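Local coordinates for protein Csm3 (Thermoplasma volcanium, PDB 6AE2) that forms part of the type III-A CRISPR-Cas effector (Csm) complex and, like others of its family, probably binds RNA and acts as an endoribonuclease, at residues Pro59-Lys64 with Tyr77-Ser82; Ala130-Gly135 with Thr174-Lys179; Val94-Lys99 with Glu190-Lys195; Gly85-Leu90 with Thr199-Leu204; Ile30-Glu35 with Gly225-Lys230. All blocks are in the same frame, centred on the assembly; numbering follows the deposited sequence.

Contact 1: Pro59-Lys64 with Tyr77-Ser82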
# COMPACT_ATOMS: atom_id res chain seq x y z
N PRO A 59 -1.49 -17.49 -5.32
CA PRO A 59 -0.09 -17.05 -5.27
C PRO A 59 0.13 -15.80 -6.11
O PRO A 59 -0.68 -15.43 -6.96
CB PRO A 59 0.67 -18.25 -5.86
CG PRO A 59 -0.29 -18.82 -6.85
CD PRO A 59 -1.68 -18.59 -6.28
N VAL A 60 1.26 -15.15 -5.85
CA VAL A 60 1.65 -13.99 -6.63
C VAL A 60 2.45 -14.45 -7.84
O VAL A 60 3.01 -15.55 -7.87
CB VAL A 60 2.46 -12.98 -5.79
CG1 VAL A 60 1.61 -12.42 -4.66
CG2 VAL A 60 3.70 -13.64 -5.25
N ILE A 61 2.50 -13.60 -8.86
CA ILE A 61 3.19 -13.94 -10.10
C ILE A 61 4.69 -13.96 -9.84
O ILE A 61 5.24 -13.09 -9.15
CB ILE A 61 2.81 -12.96 -11.22
CG1 ILE A 61 3.24 -13.50 -12.58
CG2 ILE A 61 3.37 -11.56 -10.96
CD1 ILE A 61 2.60 -12.76 -13.75
N THR A 62 5.37 -14.98 -10.36
CA THR A 62 6.79 -15.18 -10.11
C THR A 62 7.51 -15.52 -11.41
O THR A 62 6.89 -15.84 -12.43
CB THR A 62 7.04 -16.29 -9.08
OG1 THR A 62 6.54 -17.53 -9.57
CG2 THR A 62 6.37 -15.96 -7.76
N THR A 63 8.84 -15.43 -11.36
CA THR A 63 9.69 -15.89 -12.44
C THR A 63 11.01 -16.37 -11.84
O THR A 63 11.30 -16.13 -10.67
CB THR A 63 9.94 -14.79 -13.48
OG1 THR A 63 10.55 -15.35 -14.64
CG2 THR A 63 10.84 -13.71 -12.91
N LYS A 64 11.80 -17.06 -12.66
CA LYS A 64 13.03 -17.66 -12.17
C LYS A 64 14.11 -16.60 -11.95
O LYS A 64 14.38 -15.78 -12.82
CB LYS A 64 13.53 -18.72 -13.15
CG LYS A 64 14.92 -19.25 -12.81
CD LYS A 64 15.37 -20.34 -13.77
CE LYS A 64 16.86 -20.60 -13.64
NZ LYS A 64 17.30 -21.79 -14.43
N TYR A 77 8.01 -10.80 -9.30
CA TYR A 77 8.39 -9.64 -10.10
C TYR A 77 7.13 -8.81 -10.33
O TYR A 77 6.01 -9.31 -10.19
CB TYR A 77 9.05 -10.03 -11.43
CG TYR A 77 8.10 -10.50 -12.51
CD1 TYR A 77 7.74 -11.84 -12.61
CD2 TYR A 77 7.58 -9.61 -13.44
CE1 TYR A 77 6.88 -12.27 -13.60
CE2 TYR A 77 6.72 -10.04 -14.43
CZ TYR A 77 6.37 -11.37 -14.51
OH TYR A 77 5.52 -11.81 -15.49
N ILE A 78 7.32 -7.55 -10.68
CA ILE A 78 6.21 -6.64 -10.90
C ILE A 78 6.07 -6.43 -12.41
O ILE A 78 6.94 -5.81 -13.04
CB ILE A 78 6.40 -5.30 -10.18
CG1 ILE A 78 6.47 -5.53 -8.67
CG2 ILE A 78 5.27 -4.35 -10.51
CD1 ILE A 78 6.43 -4.25 -7.85
N PRO A 79 5.00 -6.94 -13.03
CA PRO A 79 4.84 -6.75 -14.48
C PRO A 79 4.67 -5.27 -14.82
O PRO A 79 4.01 -4.52 -14.10
CB PRO A 79 3.57 -7.55 -14.81
CG PRO A 79 3.33 -8.43 -13.62
CD PRO A 79 3.91 -7.72 -12.44
N GLY A 80 5.29 -4.86 -15.92
CA GLY A 80 5.14 -3.49 -16.38
C GLY A 80 3.70 -3.15 -16.72
O GLY A 80 3.29 -1.99 -16.60
N SER A 81 2.92 -4.15 -17.14
CA SER A 81 1.51 -3.91 -17.43
C SER A 81 0.77 -3.46 -16.18
O SER A 81 -0.16 -2.65 -16.26
CB SER A 81 0.87 -5.18 -18.00
OG SER A 81 1.83 -6.21 -18.15
N SER A 82 1.16 -3.97 -15.02
CA SER A 82 0.49 -3.60 -13.78
C SER A 82 0.72 -2.14 -13.44
O SER A 82 -0.22 -1.41 -13.11
CB SER A 82 0.97 -4.50 -12.64
OG SER A 82 0.54 -5.84 -12.84
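Tyr77 lays its ring against Ile61, Thr62 and Thr63, and each of the three meets it from a different direction. The ring is brought there by a first torsion of 77°, which sets CG between the backbone N and the carbonyl carbon and carries the ring across to segment 59-64. Ile61 takes one face: its CG2 lies over the ring, while its CG1, anti to the backbone N (chi1 -166°), approaches CE1 of Tyr77 at 4.0 Å. From there the branch runs obliquely on, and Ile61 CD1 ends 3.5 Å from Tyr77 OH. Thr62 contributes backbone instead of side chain, its carbonyl O standing at the ring edge near the plane, 3.8 Å from Tyr77 CE1. Thr63 crosses the tyrosine at about a right angle and touches with its methyl, CG2 lying 3.6 Å from Tyr77 CD1. Beyond the ring, Ile61 CG2 also leans on Pro79, whose CG is 4.1 Å away. Pro79 occupies the N-cap position of helix 80-93, and the contact therefore spans the change from strand to helix. No hydrogen bond joins the two segments directly; shape and apolar contact do the work at the protein surface. The neighbouring strand adds to the setting, since Asp129 touches Tyr77 and accepts a hydrogen bond from Gly80 N. Thr63 meanwhile pairs through its backbone with Leu75. The whole is the open end of an antiparallel beta hairpin, strands 62-67 and 71-78, at the margin of the RAMP-family sheet.

Contact 2: Ala130-Gly135 with Thr174-Lys179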
# COMPACT_ATOMS: atom_id res chain seq x y z
N ALA A 130 9.71 -5.08 -13.51
CA ALA A 130 10.65 -4.77 -12.45
C ALA A 130 10.96 -6.04 -11.66
O ALA A 130 10.06 -6.83 -11.36
CB ALA A 130 10.10 -3.70 -11.51
N PHE A 131 12.23 -6.23 -11.33
CA PHE A 131 12.68 -7.44 -10.68
C PHE A 131 13.35 -7.11 -9.35
O PHE A 131 13.81 -5.99 -9.12
CB PHE A 131 13.63 -8.22 -11.59
CG PHE A 131 13.03 -8.55 -12.92
CD1 PHE A 131 12.12 -9.59 -13.04
CD2 PHE A 131 13.34 -7.80 -14.04
CE1 PHE A 131 11.54 -9.89 -14.26
CE2 PHE A 131 12.77 -8.10 -15.27
CZ PHE A 131 11.87 -9.14 -15.38
N LEU A 132 13.40 -8.11 -8.47
CA LEU A 132 13.90 -7.93 -7.12
C LEU A 132 15.32 -7.39 -7.11
O LEU A 132 16.22 -7.96 -7.74
CB LEU A 132 13.86 -9.25 -6.35
CG LEU A 132 12.54 -9.71 -5.73
CD1 LEU A 132 12.61 -11.18 -5.35
CD2 LEU A 132 12.21 -8.87 -4.51
N ASP A 133 15.52 -6.29 -6.39
CA ASP A 133 16.86 -5.94 -5.94
C ASP A 133 17.32 -7.07 -5.04
O ASP A 133 16.96 -7.11 -3.85
CB ASP A 133 16.84 -4.59 -5.21
CG ASP A 133 18.19 -4.21 -4.59
OD1 ASP A 133 18.42 -2.99 -4.41
OD2 ASP A 133 19.02 -5.09 -4.27
N ASP A 134 18.09 -8.01 -5.58
CA ASP A 134 18.63 -9.10 -4.77
C ASP A 134 19.95 -8.64 -4.14
O ASP A 134 21.04 -9.13 -4.44
CB ASP A 134 18.78 -10.38 -5.59
CG ASP A 134 19.51 -10.16 -6.90
OD1 ASP A 134 19.77 -9.00 -7.26
OD2 ASP A 134 19.82 -11.17 -7.57
N GLY A 135 19.81 -7.67 -3.23
CA GLY A 135 20.94 -7.10 -2.53
C GLY A 135 21.23 -7.73 -1.19
O GLY A 135 22.38 -7.82 -0.75
N THR A 174 10.63 -5.07 0.56
CA THR A 174 11.30 -5.59 -0.62
C THR A 174 11.26 -4.56 -1.73
O THR A 174 10.30 -3.79 -1.87
CB THR A 174 10.67 -6.90 -1.10
OG1 THR A 174 9.59 -6.60 -1.99
CG2 THR A 174 10.15 -7.72 0.07
N LYS A 175 12.32 -4.53 -2.53
CA LYS A 175 12.50 -3.50 -3.54
C LYS A 175 12.64 -4.12 -4.92
O LYS A 175 13.26 -5.18 -5.08
CB LYS A 175 13.72 -2.64 -3.21
CG LYS A 175 13.43 -1.59 -2.15
CD LYS A 175 14.66 -1.25 -1.33
CE LYS A 175 14.39 -0.09 -0.40
NZ LYS A 175 15.64 0.59 0.03
N PHE A 176 12.05 -3.46 -5.91
CA PHE A 176 12.08 -3.89 -7.29
C PHE A 176 12.77 -2.83 -8.14
O PHE A 176 12.57 -1.63 -7.92
CB PHE A 176 10.67 -4.14 -7.83
CG PHE A 176 9.96 -5.28 -7.15
CD1 PHE A 176 10.01 -6.57 -7.68
CD2 PHE A 176 9.25 -5.07 -5.98
CE1 PHE A 176 9.36 -7.61 -7.05
CE2 PHE A 176 8.60 -6.11 -5.35
CZ PHE A 176 8.65 -7.38 -5.89
N LYS A 177 13.57 -3.27 -9.10
CA LYS A 177 14.29 -2.39 -10.01
C LYS A 177 13.78 -2.60 -11.42
O LYS A 177 13.69 -3.74 -11.89
CB LYS A 177 15.80 -2.63 -9.94
CG LYS A 177 16.46 -2.11 -8.68
CD LYS A 177 17.93 -2.48 -8.65
CE LYS A 177 18.63 -1.87 -7.44
NZ LYS A 177 20.05 -2.31 -7.34
N GLY A 178 13.45 -1.50 -12.10
CA GLY A 178 12.98 -1.57 -13.47
C GLY A 178 13.24 -0.28 -14.20
O GLY A 178 13.42 0.78 -13.59
N LYS A 179 13.28 -0.37 -15.52
CA LYS A 179 13.54 0.77 -16.38
C LYS A 179 12.24 1.35 -16.92
O LYS A 179 11.28 0.62 -17.18
CB LYS A 179 14.45 0.38 -17.55
CG LYS A 179 15.84 1.01 -17.53
CD LYS A 179 16.69 0.49 -18.69
CE LYS A 179 18.14 0.91 -18.56
NZ LYS A 179 18.86 0.15 -17.49
O HOH W 1 14.61 -6.43 -1.63
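Ala130, Leu132 and Phe176 form the close side of this strand pair, while Asp133 and Lys177 form the loose one. On the buried face the CB atoms of Ala130 and Phe176 meet at 3.7 Å. Leu132 lies alongside Phe176, pointing the same way, and its CD2 covers one face of the ring, 4.0 Å from Phe176 CE1. Helping to fill this side are Ile78, which touches Phe176, and Leu75, which touches Leu132. Between the faces runs the backbone pairing. Phe131 N bonds to Lys177 O at 2.9 Å, and Lys177 N returns the bond to Phe131 O, nearly straight at 171°. A third bond, from Asp133 N to Lys175 O (2.8 Å), continues the pairing. On the solvent side the grip is weaker. With its chain extended beyond CG, Lys177 runs obliquely across to Asp133, and its NZ makes a salt bridge of 3.4 Å to Asp133 OD1. The aspartate is poorly ordered, so this bridge is probably mobile. A water accepts from Lys175 N and gives a weak bond to Asp133 O, bridging the two segments beside the Asp133-Lys175 bond. Antiparallel neighbours of this kind, 125-132 beside 175-185, correspond to the second and third core strands of the ferredoxin-like (RRM-like) fold shared by RAMP proteins.

Contact 3: Val94-Lys99 with Glu190-Lys195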
# COMPACT_ATOMS: atom_id res chain seq x y z
N VAL A 94 -8.98 10.88 -12.79
CA VAL A 94 -8.90 12.29 -12.45
C VAL A 94 -9.07 13.19 -13.67
O VAL A 94 -9.01 14.42 -13.53
CB VAL A 94 -7.56 12.64 -11.77
CG1 VAL A 94 -7.30 11.69 -10.60
CG2 VAL A 94 -6.41 12.59 -12.78
N ASP A 95 -9.29 12.62 -14.85
CA ASP A 95 -9.47 13.38 -16.09
C ASP A 95 -8.25 14.27 -16.36
O ASP A 95 -8.34 15.49 -16.46
CB ASP A 95 -10.76 14.20 -16.05
CG ASP A 95 -11.18 14.73 -17.41
OD1 ASP A 95 -10.58 15.72 -17.89
OD2 ASP A 95 -12.12 14.16 -18.01
N TYR A 96 -7.09 13.62 -16.45
CA TYR A 96 -5.86 14.35 -16.72
C TYR A 96 -5.80 14.72 -18.20
O TYR A 96 -5.89 13.85 -19.07
CB TYR A 96 -4.63 13.53 -16.33
CG TYR A 96 -3.35 14.33 -16.31
CD1 TYR A 96 -2.62 14.55 -17.48
CD2 TYR A 96 -2.86 14.89 -15.13
CE1 TYR A 96 -1.45 15.29 -17.47
CE2 TYR A 96 -1.69 15.63 -15.11
CZ TYR A 96 -0.99 15.82 -16.29
OH TYR A 96 0.17 16.56 -16.27
N LYS A 97 -5.65 16.01 -18.47
CA LYS A 97 -5.40 16.52 -19.81
C LYS A 97 -4.13 17.35 -19.79
O LYS A 97 -3.66 17.77 -18.72
CB LYS A 97 -6.59 17.35 -20.33
CG LYS A 97 -7.96 16.81 -19.93
CD LYS A 97 -8.98 17.04 -21.04
CE LYS A 97 -10.31 17.52 -20.48
NZ LYS A 97 -11.07 18.35 -21.46
N GLY A 98 -3.56 17.57 -20.97
CA GLY A 98 -2.29 18.25 -21.08
C GLY A 98 -2.37 19.72 -20.71
O GLY A 98 -3.31 20.20 -20.08
N LYS A 99 -1.32 20.45 -21.10
CA LYS A 99 -1.26 21.88 -20.84
C LYS A 99 -2.45 22.61 -21.45
O LYS A 99 -2.90 23.63 -20.91
CB LYS A 99 0.05 22.46 -21.38
CG LYS A 99 0.51 23.73 -20.69
CD LYS A 99 0.08 24.96 -21.47
CE LYS A 99 0.61 24.92 -22.89
NZ LYS A 99 -0.09 25.90 -23.77
N GLU A 190 8.24 17.75 -23.90
CA GLU A 190 8.92 16.86 -22.95
C GLU A 190 8.52 17.17 -21.51
O GLU A 190 8.25 16.26 -20.73
CB GLU A 190 10.43 16.98 -23.13
CG GLU A 190 11.24 16.17 -22.13
CD GLU A 190 12.64 16.72 -21.93
OE1 GLU A 190 13.42 16.73 -22.91
OE2 GLU A 190 12.96 17.14 -20.80
N GLU A 191 8.47 18.46 -21.16
CA GLU A 191 8.17 18.83 -19.78
C GLU A 191 6.76 18.41 -19.39
O GLU A 191 6.52 17.98 -18.25
CB GLU A 191 8.35 20.34 -19.60
CG GLU A 191 7.71 20.91 -18.35
CD GLU A 191 8.08 22.35 -18.10
OE1 GLU A 191 7.21 23.13 -17.67
OE2 GLU A 191 9.25 22.71 -18.35
N GLU A 192 5.80 18.50 -20.32
CA GLU A 192 4.44 18.09 -20.02
C GLU A 192 4.34 16.57 -19.88
O GLU A 192 3.58 16.07 -19.04
CB GLU A 192 3.48 18.59 -21.10
CG GLU A 192 3.05 20.03 -20.94
CD GLU A 192 2.30 20.28 -19.64
OE1 GLU A 192 1.30 19.58 -19.39
OE2 GLU A 192 2.71 21.17 -18.87
N MET A 193 5.09 15.83 -20.69
CA MET A 193 5.04 14.37 -20.62
C MET A 193 5.63 13.85 -19.32
O MET A 193 5.05 12.97 -18.67
CB MET A 193 5.76 13.76 -21.82
CG MET A 193 5.08 14.02 -23.15
SD MET A 193 5.85 13.07 -24.46
CE MET A 193 7.17 14.20 -24.87
N ILE A 194 6.79 14.37 -18.93
CA ILE A 194 7.37 14.02 -17.63
C ILE A 194 6.38 14.35 -16.52
O ILE A 194 6.14 13.53 -15.61
CB ILE A 194 8.71 14.73 -17.42
CG1 ILE A 194 9.79 14.13 -18.34
CG2 ILE A 194 9.14 14.66 -15.96
CD1 ILE A 194 10.92 15.09 -18.65
N LYS A 195 5.78 15.54 -16.58
CA LYS A 195 4.83 15.94 -15.55
C LYS A 195 3.64 14.99 -15.49
O LYS A 195 3.23 14.56 -14.41
CB LYS A 195 4.36 17.38 -15.80
CG LYS A 195 3.03 17.72 -15.16
CD LYS A 195 2.72 19.20 -15.30
CE LYS A 195 1.40 19.56 -14.62
NZ LYS A 195 0.62 20.54 -15.43
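Bends in two side chains bring Glu192 and Lys99 together: Glu192 turns at its second torsion (-61°), while Lys99 has CG anti to the backbone N (chi1 -155°) and then bends twice. The carboxylate consequently lies beside the aliphatic root of the lysine and not beside its amine, the two side chains crossing at about a right angle. Lys99 CB is 3.6 Å from Glu192 CD, and Lys99 CG is 3.8 Å from OE2 of the same glutamate. Glu192 OE1 also comes 3.2 Å from Lys99 N, but the angle is too poor for a hydrogen bond. The glutamate is largely enclosed, with Ile104 of helix 104-109 against it. Its position in the first turn of a helix would probably favour a negative charge there.

Tyr96 makes the second half of the contact. Its side chain aims at the helix and crosses Lys195 obliquely, so that the hydroxyl rests along the aliphatic chain, OH lying beside CG and 3.6 Å from Lys195 CE. Cys196 and Thr199, further along the helix, also touch Tyr96. No hydrogen bond or salt bridge links the two segments, and the fit depends on side-chain packing. Glu236 of the second subunit touches Tyr96 and forms a long, weak ion pair with Lys195 NZ, which brings the contact up against the second subunit. Asp95, with positive phi, marks the chain's departure from helix 80-93. In this arrangement the loop that leaves one core helix of a ferredoxin-like fold packs on the first turns of the other.

Contact 4: Gly85-Leu90 with Thr199-Leu204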
# COMPACT_ATOMS: atom_id res chain seq x y z
N GLY A 85 -0.78 0.05 -16.46
CA GLY A 85 -2.23 -0.02 -16.45
C GLY A 85 -2.84 0.70 -15.26
O GLY A 85 -3.88 1.35 -15.38
N LYS A 86 -2.20 0.60 -14.09
CA LYS A 86 -2.73 1.25 -12.90
C LYS A 86 -2.56 2.77 -13.00
O LYS A 86 -3.49 3.52 -12.70
CB LYS A 86 -2.04 0.71 -11.65
CG LYS A 86 -2.63 1.24 -10.35
CD LYS A 86 -4.14 1.16 -10.37
CE LYS A 86 -4.75 1.69 -9.09
NZ LYS A 86 -5.84 0.81 -8.58
N ILE A 87 -1.37 3.23 -13.41
CA ILE A 87 -1.14 4.66 -13.54
C ILE A 87 -2.08 5.25 -14.58
O ILE A 87 -2.65 6.34 -14.39
CB ILE A 87 0.33 4.95 -13.88
CG1 ILE A 87 1.25 4.54 -12.72
CG2 ILE A 87 0.53 6.42 -14.22
CD1 ILE A 87 2.72 4.66 -13.06
N ARG A 88 -2.28 4.54 -15.69
CA ARG A 88 -3.16 5.04 -16.74
C ARG A 88 -4.59 5.17 -16.24
O ARG A 88 -5.24 6.21 -16.44
CB ARG A 88 -3.10 4.12 -17.96
CG ARG A 88 -3.54 4.80 -19.25
CD ARG A 88 -4.41 3.89 -20.10
NE ARG A 88 -4.95 4.61 -21.26
CZ ARG A 88 -4.43 4.56 -22.48
NH1 ARG A 88 -3.35 3.83 -22.71
NH2 ARG A 88 -4.99 5.25 -23.46
N SER A 89 -5.10 4.13 -15.57
CA SER A 89 -6.46 4.18 -15.05
C SER A 89 -6.64 5.30 -14.04
O SER A 89 -7.71 5.91 -13.97
CB SER A 89 -6.83 2.83 -14.43
OG SER A 89 -6.17 2.64 -13.19
N LEU A 90 -5.60 5.59 -13.25
CA LEU A 90 -5.70 6.66 -12.26
C LEU A 90 -5.79 8.03 -12.92
O LEU A 90 -6.54 8.90 -12.46
CB LEU A 90 -4.51 6.60 -11.30
CG LEU A 90 -4.49 5.43 -10.32
CD1 LEU A 90 -3.07 5.14 -9.87
CD2 LEU A 90 -5.37 5.73 -9.12
N THR A 199 2.88 12.97 -11.91
CA THR A 199 1.65 13.03 -11.13
C THR A 199 0.88 11.72 -11.17
O THR A 199 0.16 11.39 -10.22
CB THR A 199 0.75 14.18 -11.60
OG1 THR A 199 -0.02 13.75 -12.73
CG2 THR A 199 1.58 15.39 -11.98
N GLY A 200 1.02 10.95 -12.26
CA GLY A 200 0.48 9.60 -12.26
C GLY A 200 1.11 8.74 -11.18
O GLY A 200 0.42 7.98 -10.50
N ILE A 201 2.42 8.87 -10.99
CA ILE A 201 3.10 8.18 -9.90
C ILE A 201 2.60 8.69 -8.56
O ILE A 201 2.41 7.91 -7.62
CB ILE A 201 4.63 8.33 -10.05
CG1 ILE A 201 5.15 7.44 -11.18
CG2 ILE A 201 5.34 8.01 -8.73
CD1 ILE A 201 6.62 7.65 -11.49
N SER A 202 2.37 10.00 -8.45
CA SER A 202 1.83 10.56 -7.21
C SER A 202 0.46 9.98 -6.90
O SER A 202 0.16 9.63 -5.75
CB SER A 202 1.76 12.08 -7.31
OG SER A 202 2.98 12.68 -6.91
N LEU A 203 -0.40 9.86 -7.92
CA LEU A 203 -1.72 9.27 -7.73
C LEU A 203 -1.61 7.84 -7.21
O LEU A 203 -2.38 7.43 -6.33
CB LEU A 203 -2.49 9.29 -9.05
CG LEU A 203 -3.04 10.63 -9.53
CD1 LEU A 203 -3.87 10.44 -10.78
CD2 LEU A 203 -3.86 11.31 -8.44
N LEU A 204 -0.65 7.07 -7.74
CA LEU A 204 -0.53 5.66 -7.37
C LEU A 204 -0.14 5.48 -5.91
O LEU A 204 -0.56 4.51 -5.27
CB LEU A 204 0.49 4.98 -8.29
CG LEU A 204 0.93 3.56 -7.93
CD1 LEU A 204 -0.26 2.61 -7.92
CD2 LEU A 204 1.99 3.07 -8.90
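The two core helices of the ferredoxin-like fold meet here, and Ile87 of helix 80-93 packs against Gly200 of helix 190-205 where they cross. The short helical segments run almost perpendicular, at 96°, and their axes approach to 8.8 Å. Glycine allows the intimacy: Ile87 CG2 rests directly on the backbone, 3.7 Å from Gly200 CA. The isoleucine's other branch runs on alongside Ile201, pointing the same way, until its CD1 lies 4.1 Å from Ile201 CG1.

Leu90, one turn later, works in two directions. Its CB meets Leu203 CD1, while its own CD1 settles over the backbone of the facing helix, 3.6 Å from Leu204 CA. A chi1 of 170° sets Leu204 CG anti to the backbone N and brings CD1 to the methylene of Lys86, 3.7 Å from Lys86 CG. Lys86 thus lends its aliphatic part to the contact, while its charged end forms a cation-pi interaction with Tyr208. Ile222 of strand 220-230 touches Ile201 and Leu204, placing the sheet against helix 190-205, and Tyr235 of the second subunit packs on Leu203. The contact is largely buried, and carbon atoms make nearly all of it. Within the first helix, Lys86 O receives two donors on the same face of its plane, Leu90 N and Ser89 OG, the latter at 2.9 Å.

Contact 5: Ile30-Glu35 with Gly225-Lys230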
# COMPACT_ATOMS: atom_id res chain seq x y z
N ILE A 30 14.55 9.20 -22.92
CA ILE A 30 14.84 9.49 -21.52
C ILE A 30 14.73 8.19 -20.75
O ILE A 30 13.69 7.52 -20.79
CB ILE A 30 13.89 10.56 -20.95
CG1 ILE A 30 14.08 11.89 -21.67
CG2 ILE A 30 14.13 10.73 -19.46
CD1 ILE A 30 12.91 12.83 -21.52
N ILE A 31 15.80 7.81 -20.06
CA ILE A 31 15.87 6.55 -19.32
C ILE A 31 15.74 6.85 -17.84
O ILE A 31 16.44 7.73 -17.31
CB ILE A 31 17.17 5.79 -19.62
CG1 ILE A 31 17.38 5.65 -21.13
CG2 ILE A 31 17.14 4.42 -18.97
CD1 ILE A 31 16.19 5.10 -21.88
N TYR A 32 14.84 6.13 -17.17
CA TYR A 32 14.65 6.23 -15.72
C TYR A 32 14.94 4.86 -15.11
O TYR A 32 14.32 3.87 -15.50
CB TYR A 32 13.23 6.67 -15.37
CG TYR A 32 12.88 8.11 -15.68
CD1 TYR A 32 13.32 9.14 -14.86
CD2 TYR A 32 12.10 8.43 -16.78
CE1 TYR A 32 12.99 10.46 -15.14
CE2 TYR A 32 11.76 9.74 -17.06
CZ TYR A 32 12.21 10.76 -16.24
OH TYR A 32 11.88 12.06 -16.52
N ASN A 33 15.87 4.82 -14.16
CA ASN A 33 16.12 3.60 -13.39
C ASN A 33 15.20 3.63 -12.18
O ASN A 33 15.56 4.12 -11.11
CB ASN A 33 17.59 3.48 -13.00
CG ASN A 33 18.46 3.06 -14.16
OD1 ASN A 33 18.19 2.06 -14.83
ND2 ASN A 33 19.53 3.81 -14.41
N MET A 34 13.99 3.09 -12.36
CA MET A 34 12.94 3.20 -11.36
C MET A 34 13.10 2.15 -10.27
O MET A 34 13.50 1.01 -10.53
CB MET A 34 11.57 3.06 -12.03
CG MET A 34 10.43 2.70 -11.11
SD MET A 34 8.90 2.40 -12.02
CE MET A 34 9.42 1.09 -13.14
N GLU A 35 12.80 2.54 -9.03
CA GLU A 35 12.77 1.63 -7.89
C GLU A 35 11.37 1.64 -7.29
O GLU A 35 10.75 2.70 -7.14
CB GLU A 35 13.80 2.02 -6.83
CG GLU A 35 13.66 1.25 -5.52
CD GLU A 35 14.76 1.56 -4.53
OE1 GLU A 35 15.94 1.41 -4.89
OE2 GLU A 35 14.44 1.94 -3.38
N GLY A 225 14.93 7.75 -10.62
CA GLY A 225 16.23 8.34 -10.47
C GLY A 225 16.30 9.66 -11.20
O GLY A 225 15.28 10.27 -11.53
N GLU A 226 17.52 10.12 -11.45
CA GLU A 226 17.64 11.26 -12.34
C GLU A 226 17.54 10.79 -13.79
O GLU A 226 18.02 9.70 -14.12
CB GLU A 226 18.96 11.99 -12.11
CG GLU A 226 19.04 12.75 -10.79
CD GLU A 226 17.85 13.68 -10.57
OE1 GLU A 226 17.65 14.58 -11.41
OE2 GLU A 226 17.13 13.51 -9.57
N PRO A 227 16.91 11.57 -14.66
CA PRO A 227 16.75 11.13 -16.05
C PRO A 227 18.08 11.06 -16.79
O PRO A 227 18.92 11.95 -16.66
CB PRO A 227 15.83 12.19 -16.66
CG PRO A 227 16.02 13.40 -15.79
CD PRO A 227 16.26 12.87 -14.41
N ILE A 228 18.25 9.99 -17.55
CA ILE A 228 19.38 9.84 -18.47
C ILE A 228 18.85 10.03 -19.88
O ILE A 228 18.03 9.24 -20.36
CB ILE A 228 20.06 8.47 -18.32
CG1 ILE A 228 20.46 8.21 -16.86
CG2 ILE A 228 21.27 8.38 -19.23
CD1 ILE A 228 21.21 6.91 -16.66
N LYS A 229 19.32 11.08 -20.55
CA LYS A 229 18.98 11.33 -21.94
C LYS A 229 20.01 10.67 -22.84
O LYS A 229 21.22 10.88 -22.67
CB LYS A 229 18.91 12.83 -22.23
CG LYS A 229 17.70 13.55 -21.65
CD LYS A 229 17.87 15.05 -21.78
CE LYS A 229 16.54 15.77 -21.82
NZ LYS A 229 16.70 17.20 -22.20
N LYS A 230 19.54 9.88 -23.80
CA LYS A 230 20.41 9.21 -24.76
C LYS A 230 19.97 9.58 -26.17
O LYS A 230 18.87 9.22 -26.59
CB LYS A 230 20.40 7.69 -24.58
CG LYS A 230 20.23 7.24 -23.13
CD LYS A 230 21.14 6.06 -22.80
CE LYS A 230 20.99 4.94 -23.82
NZ LYS A 230 21.59 3.67 -23.33
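Tyr32 faces Pro227 and Gly225 across the last strand pairing, and its ring can be followed outward atom by atom. From CB, a first torsion of -71° puts CG anti to the carbonyl carbon and turns the ring along segment 225-230. CD1 comes first, with the carbonyl O of Gly225 at the ring edge, 4.0 Å from Tyr32 CD1. Next is CE1, which meets Pro227 CB at 3.7 Å as the two side chains cross obliquely. CZ stays near the same proline carbon, and at the tip the hydroxyl remains 4.0 Å from Pro227 CB while also touching Ile194 of helix 190-205. Ile30 approaches this proline too, its CG2 being 3.6 Å from Pro227 CB.

Regular pairing is concentrated at Ile31 and Ile228. Ile31 N bonds to Ile228 O at 2.7 Å, and Ile228 N answers to Ile31 O, almost straight at 174°. Ile31 also uses its CG1, 3.8 Å from Lys230 CG, on the face it shares with Ile228. The two-way bonding is interrupted beyond Ile228, and Glu35 pairs with Thr223 farther on. This interruption belongs to strand 220-230, one of the two outermost strands of the sheet within the chain. Its place next to strand 26-38 is that of the final strand beside the first in the ferredoxin-like fold.

From the N terminus, strand 26-38 opens the longest loop, which contact 5 closes only when the chain reaches 225-230; the other four contacts all lie inside it. Contact 1 is short and finishes first, completing the hairpin as the chain enters helix 80-93. That helix opens contact 4, and within its loop lies contact 3, which in turn encloses contact 2. The order is therefore one of nesting and succession, with no crossing. Contacts 1, 2 and 5 stitch successive parts of one antiparallel sheet, contact 2 touching both of the others. Contacts 3 and 4 join the helices and their loop, share helix 190-205, and both reach the second subunit.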